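Local coordinates for succinoglycan biosynthesis protein (Bacillus cereus ATCC 14579, PDB 2QGM) that belongs to the erythromycin esterase-like family and is probably a hydrolase, although its substrate and exact reaction are not established, at residues L79-T83 with G340-T344; H84-F90 with L139-I145; D171-L175 with T209-Q213; F348-Y354 with I410-I414. All blocks are in the same frame, centred on the assembly; numbering follows the deposited sequence.

Interaction 1. Residues L79-T83 with G340-T344; sequences LGENT and GSTTT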
loop_
_atom_site.group_PDB
_atom_site.type_symbol
_atom_site.label_atom_id
_atom_site.label_comp_id
_atom_site.label_asym_id
_atom_site.label_seq_id
_atom_site.Cartn_x
_atom_site.Cartn_y
_atom_site.Cartn_z
ATOM N N LEU A 79 -0.483 -5.954 -2.303
ATOM C CA LEU A 79 -0.077 -6.742 -1.142
ATOM C C LEU A 79 -0.595 -6.083 0.130
ATOM O O LEU A 79 -0.004 -5.125 0.629
ATOM C CB LEU A 79 1.451 -6.831 -1.071
ATOM C CG LEU A 79 2.199 -7.306 -2.318
ATOM C CD1 LEU A 79 3.691 -7.026 -2.153
ATOM C CD2 LEU A 79 1.943 -8.792 -2.541
ATOM N N GLY A 80 -1.693 -6.606 0.662
ATOM C CA GLY A 80 -2.268 -6.023 1.865
ATOM C C GLY A 80 -1.708 -6.494 3.195
ATOM O O GLY A 80 -0.825 -7.351 3.256
ATOM N N GLU A 81 -2.221 -5.892 4.263
ATOM C CA GLU A 81 -1.853 -6.234 5.632
ATOM C C GLU A 81 -3.107 -6.075 6.486
ATOM O O GLU A 81 -3.814 -5.058 6.403
ATOM C CB GLU A 81 -0.703 -5.342 6.133
ATOM C CG GLU A 81 -0.853 -3.866 5.812
ATOM C CD GLU A 81 0.434 -3.102 6.045
ATOM O OE1 GLU A 81 1.490 -3.568 5.570
ATOM O OE2 GLU A 81 0.396 -2.030 6.691
ATOM N N ASN A 82 -3.393 -7.096 7.291
ATOM C CA ASN A 82 -4.581 -7.098 8.133
ATOM C C ASN A 82 -4.592 -5.980 9.169
ATOM O O ASN A 82 -5.652 -5.473 9.534
ATOM C CB ASN A 82 -4.742 -8.455 8.822
ATOM C CG ASN A 82 -6.198 -8.817 9.033
ATOM O OD1 ASN A 82 -7.077 -7.965 8.904
ATOM N ND2 ASN A 82 -6.464 -10.081 9.354
ATOM N N THR A 83 -3.414 -5.619 9.660
ATOM C CA THR A 83 -3.287 -4.531 10.619
ATOM C C THR A 83 -2.060 -3.754 10.185
ATOM O O THR A 83 -1.385 -4.136 9.221
ATOM C CB THR A 83 -3.047 -5.026 12.066
ATOM O OG1 THR A 83 -1.649 -5.286 12.258
ATOM C CG2 THR A 83 -3.848 -6.296 12.335
ATOM N N GLY A 340 -4.737 -10.397 -0.246
ATOM C CA GLY A 340 -5.085 -9.873 1.063
ATOM C C GLY A 340 -4.363 -10.577 2.202
ATOM O O GLY A 340 -3.893 -11.706 2.050
ATOM N N SER A 341 -4.289 -9.905 3.345
ATOM C CA SER A 341 -3.629 -10.439 4.531
ATOM C C SER A 341 -4.643 -10.798 5.607
ATOM O O SER A 341 -5.509 -9.990 5.945
ATOM C CB SER A 341 -2.657 -9.401 5.096
ATOM O OG SER A 341 -2.281 -9.707 6.430
ATOM N N THR A 342 -4.536 -12.011 6.143
ATOM C CA THR A 342 -5.437 -12.443 7.198
ATOM C C THR A 342 -4.676 -13.058 8.366
ATOM O O THR A 342 -3.635 -13.691 8.189
ATOM C CB THR A 342 -6.490 -13.485 6.690
ATOM O OG1 THR A 342 -5.834 -14.599 6.069
ATOM C CG2 THR A 342 -7.439 -12.847 5.686
ATOM N N THR A 343 -5.187 -12.822 9.568
ATOM C CA THR A 343 -4.597 -13.377 10.772
ATOM C C THR A 343 -5.738 -13.716 11.717
ATOM O O THR A 343 -6.824 -13.158 11.607
ATOM C CB THR A 343 -3.608 -12.396 11.441
ATOM O OG1 THR A 343 -2.981 -13.049 12.550
ATOM C CG2 THR A 343 -4.328 -11.146 11.928
ATOM N N THR A 344 -5.492 -14.637 12.638
ATOM C CA THR A 344 -6.536 -15.057 13.568
ATOM C C THR A 344 -6.494 -14.432 14.958
ATOM O O THR A 344 -7.483 -13.861 15.416
ATOM C CB THR A 344 -6.523 -16.590 13.727
ATOM O OG1 THR A 344 -6.785 -17.199 12.455
ATOM C CG2 THR A 344 -7.584 -17.037 14.724
#

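Interaction 2. Residues H84-F90 with L139-I145; sequences HGSSEIF and LYPTDEI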
loop_
_atom_site.group_PDB
_atom_site.type_symbol
_atom_site.label_atom_id
_atom_site.label_comp_id
_atom_site.label_asym_id
_atom_site.label_seq_id
_atom_site.Cartn_x
_atom_site.Cartn_y
_atom_site.Cartn_z
ATOM N N HIS A 84 -1.776 -2.664 10.891
ATOM C CA HIS A 84 -0.603 -1.837 10.618
ATOM C C HIS A 84 0.421 -2.067 11.729
ATOM O O HIS A 84 1.292 -1.238 11.959
ATOM C CB HIS A 84 -0.991 -0.354 10.581
ATOM C CG HIS A 84 -1.515 0.102 9.254
ATOM N ND1 HIS A 84 -2.491 1.067 9.124
ATOM C CD2 HIS A 84 -1.158 -0.238 7.991
ATOM C CE1 HIS A 84 -2.712 1.301 7.842
ATOM N NE2 HIS A 84 -1.915 0.522 7.134
ATOM N N GLY A 85 0.321 -3.202 12.421
ATOM C CA GLY A 85 1.263 -3.466 13.496
ATOM C C GLY A 85 1.538 -4.916 13.854
ATOM O O GLY A 85 1.806 -5.220 15.018
ATOM N N SER A 86 1.478 -5.805 12.869
ATOM C CA SER A 86 1.746 -7.225 13.092
ATOM C C SER A 86 3.135 -7.574 12.561
ATOM O O SER A 86 3.380 -7.506 11.362
ATOM C CB SER A 86 0.690 -8.079 12.384
ATOM O OG SER A 86 -0.596 -7.838 12.934
ATOM N N SER A 87 4.042 -7.958 13.454
ATOM C CA SER A 87 5.409 -8.285 13.047
ATOM C C SER A 87 5.512 -9.281 11.899
ATOM O O SER A 87 6.118 -8.986 10.865
ATOM C CB SER A 87 6.222 -8.813 14.234
ATOM O OG SER A 87 7.541 -9.143 13.835
ATOM N N GLU A 88 4.930 -10.463 12.082
ATOM C CA GLU A 88 4.987 -11.509 11.063
ATOM C C GLU A 88 4.355 -11.126 9.739
ATOM O O GLU A 88 4.749 -11.648 8.699
ATOM C CB GLU A 88 4.338 -12.792 11.584
ATOM C CG GLU A 88 4.960 -13.328 12.861
ATOM C CD GLU A 88 4.411 -12.666 14.112
ATOM O OE1 GLU A 88 3.644 -11.684 13.988
ATOM O OE2 GLU A 88 4.744 -13.132 15.224
ATOM N N ILE A 89 3.362 -10.239 9.767
ATOM C CA ILE A 89 2.755 -9.816 8.512
ATOM C C ILE A 89 3.755 -8.945 7.735
ATOM O O ILE A 89 3.967 -9.165 6.548
ATOM C CB ILE A 89 1.432 -9.067 8.747
ATOM C CG1 ILE A 89 0.411 -10.044 9.337
ATOM C CG2 ILE A 89 0.908 -8.486 7.433
ATOM C CD1 ILE A 89 -0.986 -9.482 9.516
ATOM N N PHE A 90 4.380 -7.975 8.403
ATOM C CA PHE A 90 5.365 -7.134 7.728
ATOM C C PHE A 90 6.525 -7.982 7.184
ATOM O O PHE A 90 6.957 -7.801 6.042
ATOM C CB PHE A 90 5.951 -6.066 8.666
ATOM C CG PHE A 90 4.989 -4.962 9.025
ATOM C CD1 PHE A 90 4.039 -4.516 8.111
ATOM C CD2 PHE A 90 5.067 -4.333 10.266
ATOM C CE1 PHE A 90 3.183 -3.464 8.427
ATOM C CE2 PHE A 90 4.216 -3.279 10.592
ATOM C CZ PHE A 90 3.271 -2.843 9.668
ATOM N N LEU A 139 4.531 4.023 13.058
ATOM C CA LEU A 139 3.986 2.681 12.965
ATOM C C LEU A 139 4.787 1.980 11.886
ATOM O O LEU A 139 5.016 0.785 11.971
ATOM C CB LEU A 139 2.478 2.644 12.638
ATOM C CG LEU A 139 1.449 3.108 13.687
ATOM C CD1 LEU A 139 0.164 2.312 13.495
ATOM C CD2 LEU A 139 1.959 2.887 15.107
ATOM N N TYR A 140 5.248 2.727 10.881
ATOM C CA TYR A 140 6.045 2.108 9.826
ATOM C C TYR A 140 7.560 2.029 10.045
ATOM O O TYR A 140 8.219 1.190 9.430
ATOM C CB TYR A 140 5.746 2.758 8.474
ATOM C CG TYR A 140 4.719 1.990 7.665
ATOM C CD1 TYR A 140 3.760 1.190 8.290
ATOM C CD2 TYR A 140 4.707 2.057 6.277
ATOM C CE1 TYR A 140 2.818 0.480 7.551
ATOM C CE2 TYR A 140 3.765 1.352 5.525
ATOM C CZ TYR A 140 2.825 0.562 6.172
ATOM O OH TYR A 140 1.890 -0.135 5.446
ATOM N N PRO A 141 8.141 2.885 10.913
ATOM C CA PRO A 141 9.596 2.792 11.117
ATOM C C PRO A 141 9.915 1.613 12.044
ATOM O O PRO A 141 10.448 1.801 13.139
ATOM C CB PRO A 141 9.954 4.133 11.772
ATOM C CG PRO A 141 8.748 4.987 11.605
ATOM C CD PRO A 141 7.597 4.027 11.664
ATOM N N THR A 142 9.576 0.405 11.602
ATOM C CA THR A 142 9.800 -0.801 12.393
ATOM C C THR A 142 11.029 -1.553 11.915
ATOM O O THR A 142 11.503 -1.335 10.805
ATOM C CB THR A 142 8.597 -1.758 12.298
ATOM O OG1 THR A 142 8.496 -2.260 10.958
ATOM C CG2 THR A 142 7.308 -1.032 12.660
ATOM N N ASP A 143 11.546 -2.443 12.758
ATOM C CA ASP A 143 12.714 -3.231 12.379
ATOM C C ASP A 143 12.370 -4.084 11.165
ATOM O O ASP A 143 13.194 -4.248 10.264
ATOM C CB ASP A 143 13.158 -4.151 13.518
ATOM C CG ASP A 143 13.680 -3.387 14.720
ATOM O OD1 ASP A 143 14.262 -2.294 14.536
ATOM O OD2 ASP A 143 13.530 -3.897 15.850
ATOM N N GLU A 144 11.147 -4.612 11.150
ATOM C CA GLU A 144 10.679 -5.470 10.064
ATOM C C GLU A 144 10.709 -4.774 8.705
ATOM O O GLU A 144 11.249 -5.315 7.739
ATOM C CB GLU A 144 9.254 -5.972 10.357
ATOM C CG GLU A 144 9.123 -6.862 11.605
ATOM C CD GLU A 144 8.834 -6.087 12.890
ATOM O OE1 GLU A 144 8.885 -4.842 12.868
ATOM O OE2 GLU A 144 8.554 -6.725 13.927
ATOM N N ILE A 145 10.133 -3.577 8.630
ATOM C CA ILE A 145 10.094 -2.843 7.372
ATOM C C ILE A 145 11.454 -2.273 6.987
ATOM O O ILE A 145 11.850 -2.334 5.827
ATOM C CB ILE A 145 9.027 -1.703 7.421
ATOM C CG1 ILE A 145 7.643 -2.319 7.606
ATOM C CG2 ILE A 145 9.064 -0.873 6.137
ATOM C CD1 ILE A 145 6.499 -1.330 7.745
HETATM O O HOH W 1 3.768 -1.083 13.256
#

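Interaction 3. Residues D171-L175 with T209-Q213; sequences DLKAL and TGSIQ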
loop_
_atom_site.group_PDB
_atom_site.type_symbol
_atom_site.label_atom_id
_atom_site.label_comp_id
_atom_site.label_asym_id
_atom_site.label_seq_id
_atom_site.Cartn_x
_atom_site.Cartn_y
_atom_site.Cartn_z
ATOM N N ASP A 171 1.099 8.014 -1.362
ATOM C CA ASP A 171 0.271 8.921 -0.574
ATOM C C ASP A 171 0.492 10.418 -0.665
ATOM O O ASP A 171 1.540 10.908 -1.105
ATOM C CB ASP A 171 0.305 8.507 0.902
ATOM C CG ASP A 171 -1.089 8.349 1.498
ATOM O OD1 ASP A 171 -2.000 9.096 1.087
ATOM O OD2 ASP A 171 -1.268 7.487 2.383
ATOM N N LEU A 172 -0.537 11.132 -0.216
ATOM C CA LEU A 172 -0.574 12.587 -0.230
ATOM C C LEU A 172 -1.108 13.150 1.088
ATOM O O LEU A 172 -1.941 14.057 1.084
ATOM C CB LEU A 172 -1.480 13.056 -1.374
ATOM C CG LEU A 172 -1.055 12.765 -2.817
ATOM C CD1 LEU A 172 -2.168 13.154 -3.795
ATOM C CD2 LEU A 172 0.209 13.552 -3.119
ATOM N N LYS A 173 -0.644 12.624 2.216
ATOM C CA LYS A 173 -1.120 13.132 3.499
ATOM C C LYS A 173 -0.328 14.363 3.931
ATOM O O LYS A 173 -0.653 15.004 4.929
ATOM C CB LYS A 173 -1.047 12.041 4.562
ATOM C CG LYS A 173 -1.904 10.836 4.220
ATOM C CD LYS A 173 -1.992 9.859 5.365
ATOM C CE LYS A 173 -0.630 9.307 5.716
ATOM N NZ LYS A 173 -0.739 8.233 6.742
ATOM N N ALA A 174 0.693 14.697 3.144
ATOM C CA ALA A 174 1.546 15.850 3.397
ATOM C C ALA A 174 2.508 16.058 2.227
ATOM O O ALA A 174 2.821 15.117 1.493
ATOM C CB ALA A 174 2.348 15.644 4.681
ATOM N N LEU A 175 2.953 17.297 2.040
ATOM C CA LEU A 175 3.923 17.601 0.993
ATOM C C LEU A 175 5.087 18.264 1.707
ATOM O O LEU A 175 4.951 19.364 2.238
ATOM C CB LEU A 175 3.338 18.556 -0.047
ATOM C CG LEU A 175 2.200 18.029 -0.922
ATOM C CD1 LEU A 175 1.641 19.176 -1.751
ATOM C CD2 LEU A 175 2.712 16.911 -1.810
ATOM N N THR A 209 1.302 22.819 3.544
ATOM C CA THR A 209 1.141 21.415 3.159
ATOM C C THR A 209 1.732 20.403 4.133
ATOM O O THR A 209 1.830 19.219 3.814
ATOM C CB THR A 209 1.747 21.155 1.763
ATOM O OG1 THR A 209 3.133 21.542 1.750
ATOM C CG2 THR A 209 1.001 21.955 0.710
ATOM N N GLY A 210 2.095 20.864 5.324
ATOM C CA GLY A 210 2.670 19.983 6.330
ATOM C C GLY A 210 1.809 18.803 6.749
ATOM O O GLY A 210 2.326 17.786 7.217
ATOM N N SER A 211 0.495 18.937 6.592
ATOM C CA SER A 211 -0.452 17.884 6.936
ATOM C C SER A 211 -1.822 18.264 6.388
ATOM O O SER A 211 -2.067 19.433 6.063
ATOM C CB SER A 211 -0.531 17.691 8.456
ATOM O OG SER A 211 -1.089 18.828 9.100
ATOM N N ILE A 212 -2.710 17.280 6.280
ATOM C CA ILE A 212 -4.061 17.515 5.773
ATOM C C ILE A 212 -4.777 18.488 6.704
ATOM O O ILE A 212 -5.456 19.413 6.257
ATOM C CB ILE A 212 -4.882 16.212 5.735
ATOM C CG1 ILE A 212 -4.205 15.188 4.826
ATOM C CG2 ILE A 212 -6.273 16.490 5.210
ATOM C CD1 ILE A 212 -4.027 15.656 3.407
ATOM N N GLN A 213 -4.604 18.257 8.001
ATOM C CA GLN A 213 -5.231 19.061 9.039
ATOM C C GLN A 213 -4.973 20.561 8.907
ATOM O O GLN A 213 -5.908 21.352 8.977
ATOM C CB GLN A 213 -4.769 18.566 10.414
ATOM C CG GLN A 213 -5.408 19.272 11.594
ATOM C CD GLN A 213 -5.078 18.591 12.909
ATOM O OE1 GLN A 213 -3.911 18.345 13.222
ATOM N NE2 GLN A 213 -6.107 18.291 13.692
HETATM O O HOH W 2 -1.621 14.728 7.461
#

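Interaction 4. Residues F348-Y354 with I410-I414; sequences FTLYSEY and IGGQI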
loop_
_atom_site.group_PDB
_atom_site.type_symbol
_atom_site.label_atom_id
_atom_site.label_comp_id
_atom_site.label_asym_id
_atom_site.label_seq_id
_atom_site.Cartn_x
_atom_site.Cartn_y
_atom_site.Cartn_z
ATOM N N PHE A 348 -1.049 -6.608 18.618
ATOM C CA PHE A 348 -0.510 -5.798 17.542
ATOM C C PHE A 348 -0.186 -4.401 18.038
ATOM O O PHE A 348 -0.669 -3.969 19.088
ATOM C CB PHE A 348 -1.516 -5.714 16.399
ATOM C CG PHE A 348 -2.846 -5.164 16.813
ATOM C CD1 PHE A 348 -3.059 -3.789 16.879
ATOM C CD2 PHE A 348 -3.875 -6.020 17.180
ATOM C CE1 PHE A 348 -4.285 -3.279 17.309
ATOM C CE2 PHE A 348 -5.095 -5.521 17.610
ATOM C CZ PHE A 348 -5.302 -4.150 17.676
ATOM N N THR A 349 0.635 -3.702 17.261
ATOM C CA THR A 349 1.051 -2.341 17.571
ATOM C C THR A 349 0.024 -1.389 16.983
ATOM O O THR A 349 -0.445 -1.597 15.864
ATOM C CB THR A 349 2.406 -2.020 16.925
ATOM O OG1 THR A 349 3.404 -2.931 17.406
ATOM C CG2 THR A 349 2.818 -0.588 17.243
ATOM N N LEU A 350 -0.327 -0.352 17.734
ATOM C CA LEU A 350 -1.288 0.640 17.254
ATOM C C LEU A 350 -1.123 1.933 18.049
ATOM O O LEU A 350 -0.260 2.025 18.920
ATOM C CB LEU A 350 -2.730 0.110 17.375
ATOM C CG LEU A 350 -3.459 -0.068 18.719
ATOM C CD1 LEU A 350 -2.484 -0.517 19.794
ATOM C CD2 LEU A 350 -4.124 1.226 19.128
ATOM N N TYR A 351 -1.946 2.929 17.742
ATOM C CA TYR A 351 -1.890 4.212 18.435
ATOM C C TYR A 351 -2.679 4.278 19.737
ATOM O O TYR A 351 -2.132 4.063 20.819
ATOM C CB TYR A 351 -2.373 5.321 17.513
ATOM C CG TYR A 351 -1.283 5.911 16.665
ATOM C CD1 TYR A 351 -0.234 6.616 17.245
ATOM C CD2 TYR A 351 -1.307 5.781 15.282
ATOM C CE1 TYR A 351 0.765 7.187 16.469
ATOM C CE2 TYR A 351 -0.314 6.345 14.492
ATOM C CZ TYR A 351 0.721 7.049 15.095
ATOM O OH TYR A 351 1.700 7.629 14.325
ATOM N N SER A 352 -3.965 4.594 19.631
ATOM C CA SER A 352 -4.819 4.703 20.814
ATOM C C SER A 352 -6.069 3.828 20.710
ATOM O O SER A 352 -6.412 3.340 19.630
ATOM C CB SER A 352 -5.221 6.161 21.035
ATOM O OG SER A 352 -4.075 6.968 21.264
ATOM N N GLU A 353 -6.745 3.645 21.843
ATOM C CA GLU A 353 -7.945 2.816 21.928
ATOM C C GLU A 353 -9.237 3.554 21.558
ATOM O O GLU A 353 -9.216 4.534 20.805
ATOM C CB GLU A 353 -8.072 2.245 23.344
ATOM C CG GLU A 353 -6.769 1.703 23.932
ATOM C CD GLU A 353 -6.067 0.701 23.030
ATOM O OE1 GLU A 353 -5.506 1.116 21.994
ATOM O OE2 GLU A 353 -6.091 -0.505 23.351
ATOM N N TYR A 354 -10.358 3.077 22.094
ATOM C CA TYR A 354 -11.660 3.677 21.821
ATOM C C TYR A 354 -12.278 4.219 23.104
ATOM O O TYR A 354 -11.622 4.278 24.137
ATOM C CB TYR A 354 -12.590 2.627 21.215
ATOM C CG TYR A 354 -13.928 3.166 20.768
ATOM C CD1 TYR A 354 -14.019 4.085 19.724
ATOM C CD2 TYR A 354 -15.106 2.721 21.358
ATOM C CE1 TYR A 354 -15.253 4.545 19.277
ATOM C CE2 TYR A 354 -16.345 3.173 20.921
ATOM C CZ TYR A 354 -16.413 4.083 19.876
ATOM O OH TYR A 354 -17.640 4.524 19.427
ATOM N N ILE A 410 -8.153 -3.905 10.985
ATOM C CA ILE A 410 -7.698 -2.982 12.024
ATOM C C ILE A 410 -6.751 -1.934 11.455
ATOM O O ILE A 410 -5.746 -2.265 10.825
ATOM C CB ILE A 410 -6.955 -3.730 13.153
ATOM C CG1 ILE A 410 -7.861 -4.831 13.732
ATOM C CG2 ILE A 410 -6.549 -2.744 14.244
ATOM C CD1 ILE A 410 -7.171 -5.708 14.761
ATOM N N GLY A 411 -7.078 -0.668 11.689
ATOM C CA GLY A 411 -6.242 0.415 11.201
ATOM C C GLY A 411 -5.159 0.805 12.189
ATOM O O GLY A 411 -4.779 0.016 13.059
ATOM N N GLY A 412 -4.657 2.026 12.052
ATOM C CA GLY A 412 -3.620 2.504 12.943
ATOM C C GLY A 412 -4.189 2.961 14.268
ATOM O O GLY A 412 -3.443 3.219 15.216
ATOM N N GLN A 413 -5.515 3.052 14.330
ATOM C CA GLN A 413 -6.213 3.480 15.541
ATOM C C GLN A 413 -7.524 2.722 15.722
ATOM O O GLN A 413 -8.095 2.196 14.764
ATOM C CB GLN A 413 -6.538 4.974 15.478
ATOM C CG GLN A 413 -5.352 5.920 15.459
ATOM C CD GLN A 413 -5.802 7.365 15.609
ATOM O OE1 GLN A 413 -6.503 7.707 16.563
ATOM N NE2 GLN A 413 -5.405 8.218 14.670
ATOM N N ILE A 414 -7.992 2.687 16.964
ATOM C CA ILE A 414 -9.245 2.030 17.320
ATOM C C ILE A 414 -10.031 2.903 18.296
ATOM O O ILE A 414 -10.739 3.826 17.893
ATOM C CB ILE A 414 -9.004 0.668 17.993
ATOM C CG1 ILE A 414 -8.447 -0.331 16.970
ATOM C CG2 ILE A 414 -10.301 0.161 18.613
ATOM C CD1 ILE A 414 -8.251 -1.731 17.531
HETATM O O HOH W 3 -2.323 -1.510 13.436
#

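Interaction 1. Residues L79-T83 with G340-T344
The flat side-chain amide of Asn82 lies against the backbone of Ser341 to Thr343. Ser341 O sits over one side of the amide plane, 3.4 Å from Asn82 CG. Thr343 approaches from the other side with its methyl, and Thr343 CG2 lies 4.1 Å from Asn82 CB. The contact belongs to the central mixed sheet. Strands 76-79 and 336-344 are parallel neighbours, and residues 80-83 begin the loop that leaves strand 76-79 at its C-terminal end and leads to helix 87-104. The run Gly-Glu-Asn-Thr-His-Gly at 80-85 is consistent with the active-site region of erythromycin esterase-like proteins.

The two segments stay close at the start of this loop. Gly80 and Glu81 have their CA atoms within 4.8 Å of Gly340 CA and Ser341 CA respectively. Ser341 packs beside them, with Ser341 CB 3.3 Å from Gly80 O. Glu81 sends its carboxylate away from the strand, to a salt bridge with Lys93. Thr343 OG1 turns to Ile436 O and Thr439 OG1. Strand 432-439 is the next neighbour of 336-344; Thr342 OG1 bonds to His435 there, and helix 374-380 packs on the Thr342 side chain. Thr343 has its hydroxyl opposite the backbone N (chi1 -175°), which leaves CG2 for the loop. The Ser341 hydroxyl is also opposite its own N, facing the loop, where Ser341 OG accepts a weak bond from Asn82 N at 3.0 Å and 145°.

Interaction 2. Residues H84-F90 with L139-I145
Ile145 CD1 sits almost exactly over the centre of one face of the Phe90 ring, 3.9 Å from its centroid and 4° off the normal. This CH-pi contact joins the first turns of helices 87-104 and 143-157. Phe90 belongs to an aromatic cluster with Tyr140 and His84. The same methyl lies over the Tyr140 ring, toward its rim. Phe90 CZ meets Tyr140 CE1 at 4.0 Å, with the two ring planes steeply inclined. Tyr140 then turns an edge toward the face of His84. That pair is an offset edge-to-face contact with centroids 5.9 Å apart.

A polar bond ties the helix starts together. Ser87 OG donates to Glu144 OE2 at 2.6 Å, reaching the anti side of the carboxylate and 21° out of its plane. The same oxygen also bonds to His443 ND1, so two side chains hold it. Nearer the backbone, Phe90 CB and Glu144 CB pack at 3.7 Å.

One water links the loops before the helices. It donates to His84 O and Leu139 O and lies in plane at the Phe90 edge. Further out, Tyr140 OH is fixed by Glu81 and Trp304. His306 meets the His84 ring edge-to-face, consistent with an active-site region in this family. Met111 of strand 108-111 backs both Tyr140 and Ile145. Thr142 is the N-cap of helix 143-157. Its hydroxyl lies between its own N and carbonyl carbon (chi1 67°), and Thr142 OG1 accepts from Ile145 N at 3.1 Å.

Interaction 3. Residues D171-L175 with T209-Q213
Thr209 holds its hydroxyl between its backbone N and carbonyl carbon (chi1 57°), which aims OG1 at the backbone of Leu175. Thr209 OG1 donates to Leu175 O at 2.9 Å. The Thr209 methyl is set opposite the carbonyl carbon, and Thr209 CG2 rests 3.8 Å from Leu175 CD1. A second bond runs the other way between the same residues. Leu175 N donates to Thr209 O at 2.8 Å and is nearly straight, 172° at the hydrogen. One threonine thus binds both the N-H and the C=O of one leucine.

Ile212 has both side-chain torsions near -60°. This folds the chain back toward the loop and sets Ile212 CD1 3.5 Å from Leu172 O. A water bridges the backbones nearby, donating to Lys173 O and accepting from Ile212 N. A CA-H...O contact runs from Ser211 CA to Lys173 O. Ala174 CB lies 3.3 Å from Gly210 O. Ser211 itself is the N-cap of helix 212-215, where its hydroxyl weakly caps Glu214 N.

The contact joins two connections of the fold. Residues 209-213 lead from helix 195-203 into helix 212-215. Residues 171-175 lead from strand 166-171, the outermost strand on that side of the main sheet, into helix 177-190. Phe180 of that helix touches both Leu175 and Thr209. Helix 253-269 covers Leu175 and Ile212 with Phe266, and helix 276-297 packs on Leu172.

Interaction 4. Residues F348-Y354 with I410-I414
Strand 346-350, one strand of a two-stranded antiparallel sheet with 363-366, runs on into a loop that lies alongside the loop 410-414. The two loops head the same way, and two backbone bonds join them. Tyr351 N donates to Gly412 O at 3.0 Å, and Ile414 N donates to Ser352 O at 3.2 Å. Each donor meets its carbonyl nearly end-on. Where the pairing begins, a water donates to both Thr349 O and Gly411 O.

Phe348 packs beside this pairing. Its CG lies between the backbone N and the carbonyl carbon (chi1 57°), which directs the ring toward the 410-414 loop. Phe348 CE2 packs on Ile410 CD1 at 3.5 Å. Ile414 comes in at the ring edge, with its CD1 3.8 Å from Phe348 CZ. Leu350 CB also lies at that ring's edge, in its plane.

These loops lie near the C-terminal end of strand 76-79, where Ile410 forms a backbone bond to Asn82. The Ile410 carbonyl also accepts from His306, which places the loop beside the probable active-site region. Thr349 pairs with Gly85 through the backbone. Leu350 and Phe348 both touch strand 363-366.

Farther out the contact becomes more exposed. Gly412 O lies at the edge of the Tyr351 ring, 3.3 Å from Tyr351 CD2. Gln413 crosses beside the same residue, with its CG 3.7 Å from Tyr351 CB and its amide plane 72° from the ring. The model breaks just after each segment, at Tyr354 and Ile414. There Tyr354 CD1 lies 3.8 Å from Ile414 O.

In the fold
Interactions 1, 2 and 4 form one connected group where the parallel strands of the main sheet end. Interaction 1 meets interaction 2 through Glu81 OE2 and Tyr140 OH, 2.7 Å apart, a probable hydrogen bond. Asn82 O to Ile410 N, 3.3 Å, probably links interaction 1 to interaction 4. Gly85 O to Thr349 N, 3.0 Å, probably joins interactions 2 and 4. Their centres lie about 12 to 15 Å apart. Interaction 3 touches none of them; it is nearest to interaction 2 by closest atoms, about 7 Å, and to interaction 4 by centres, about 21 Å. No ligand marks the site, but the group is consistent with the active-site region of this family.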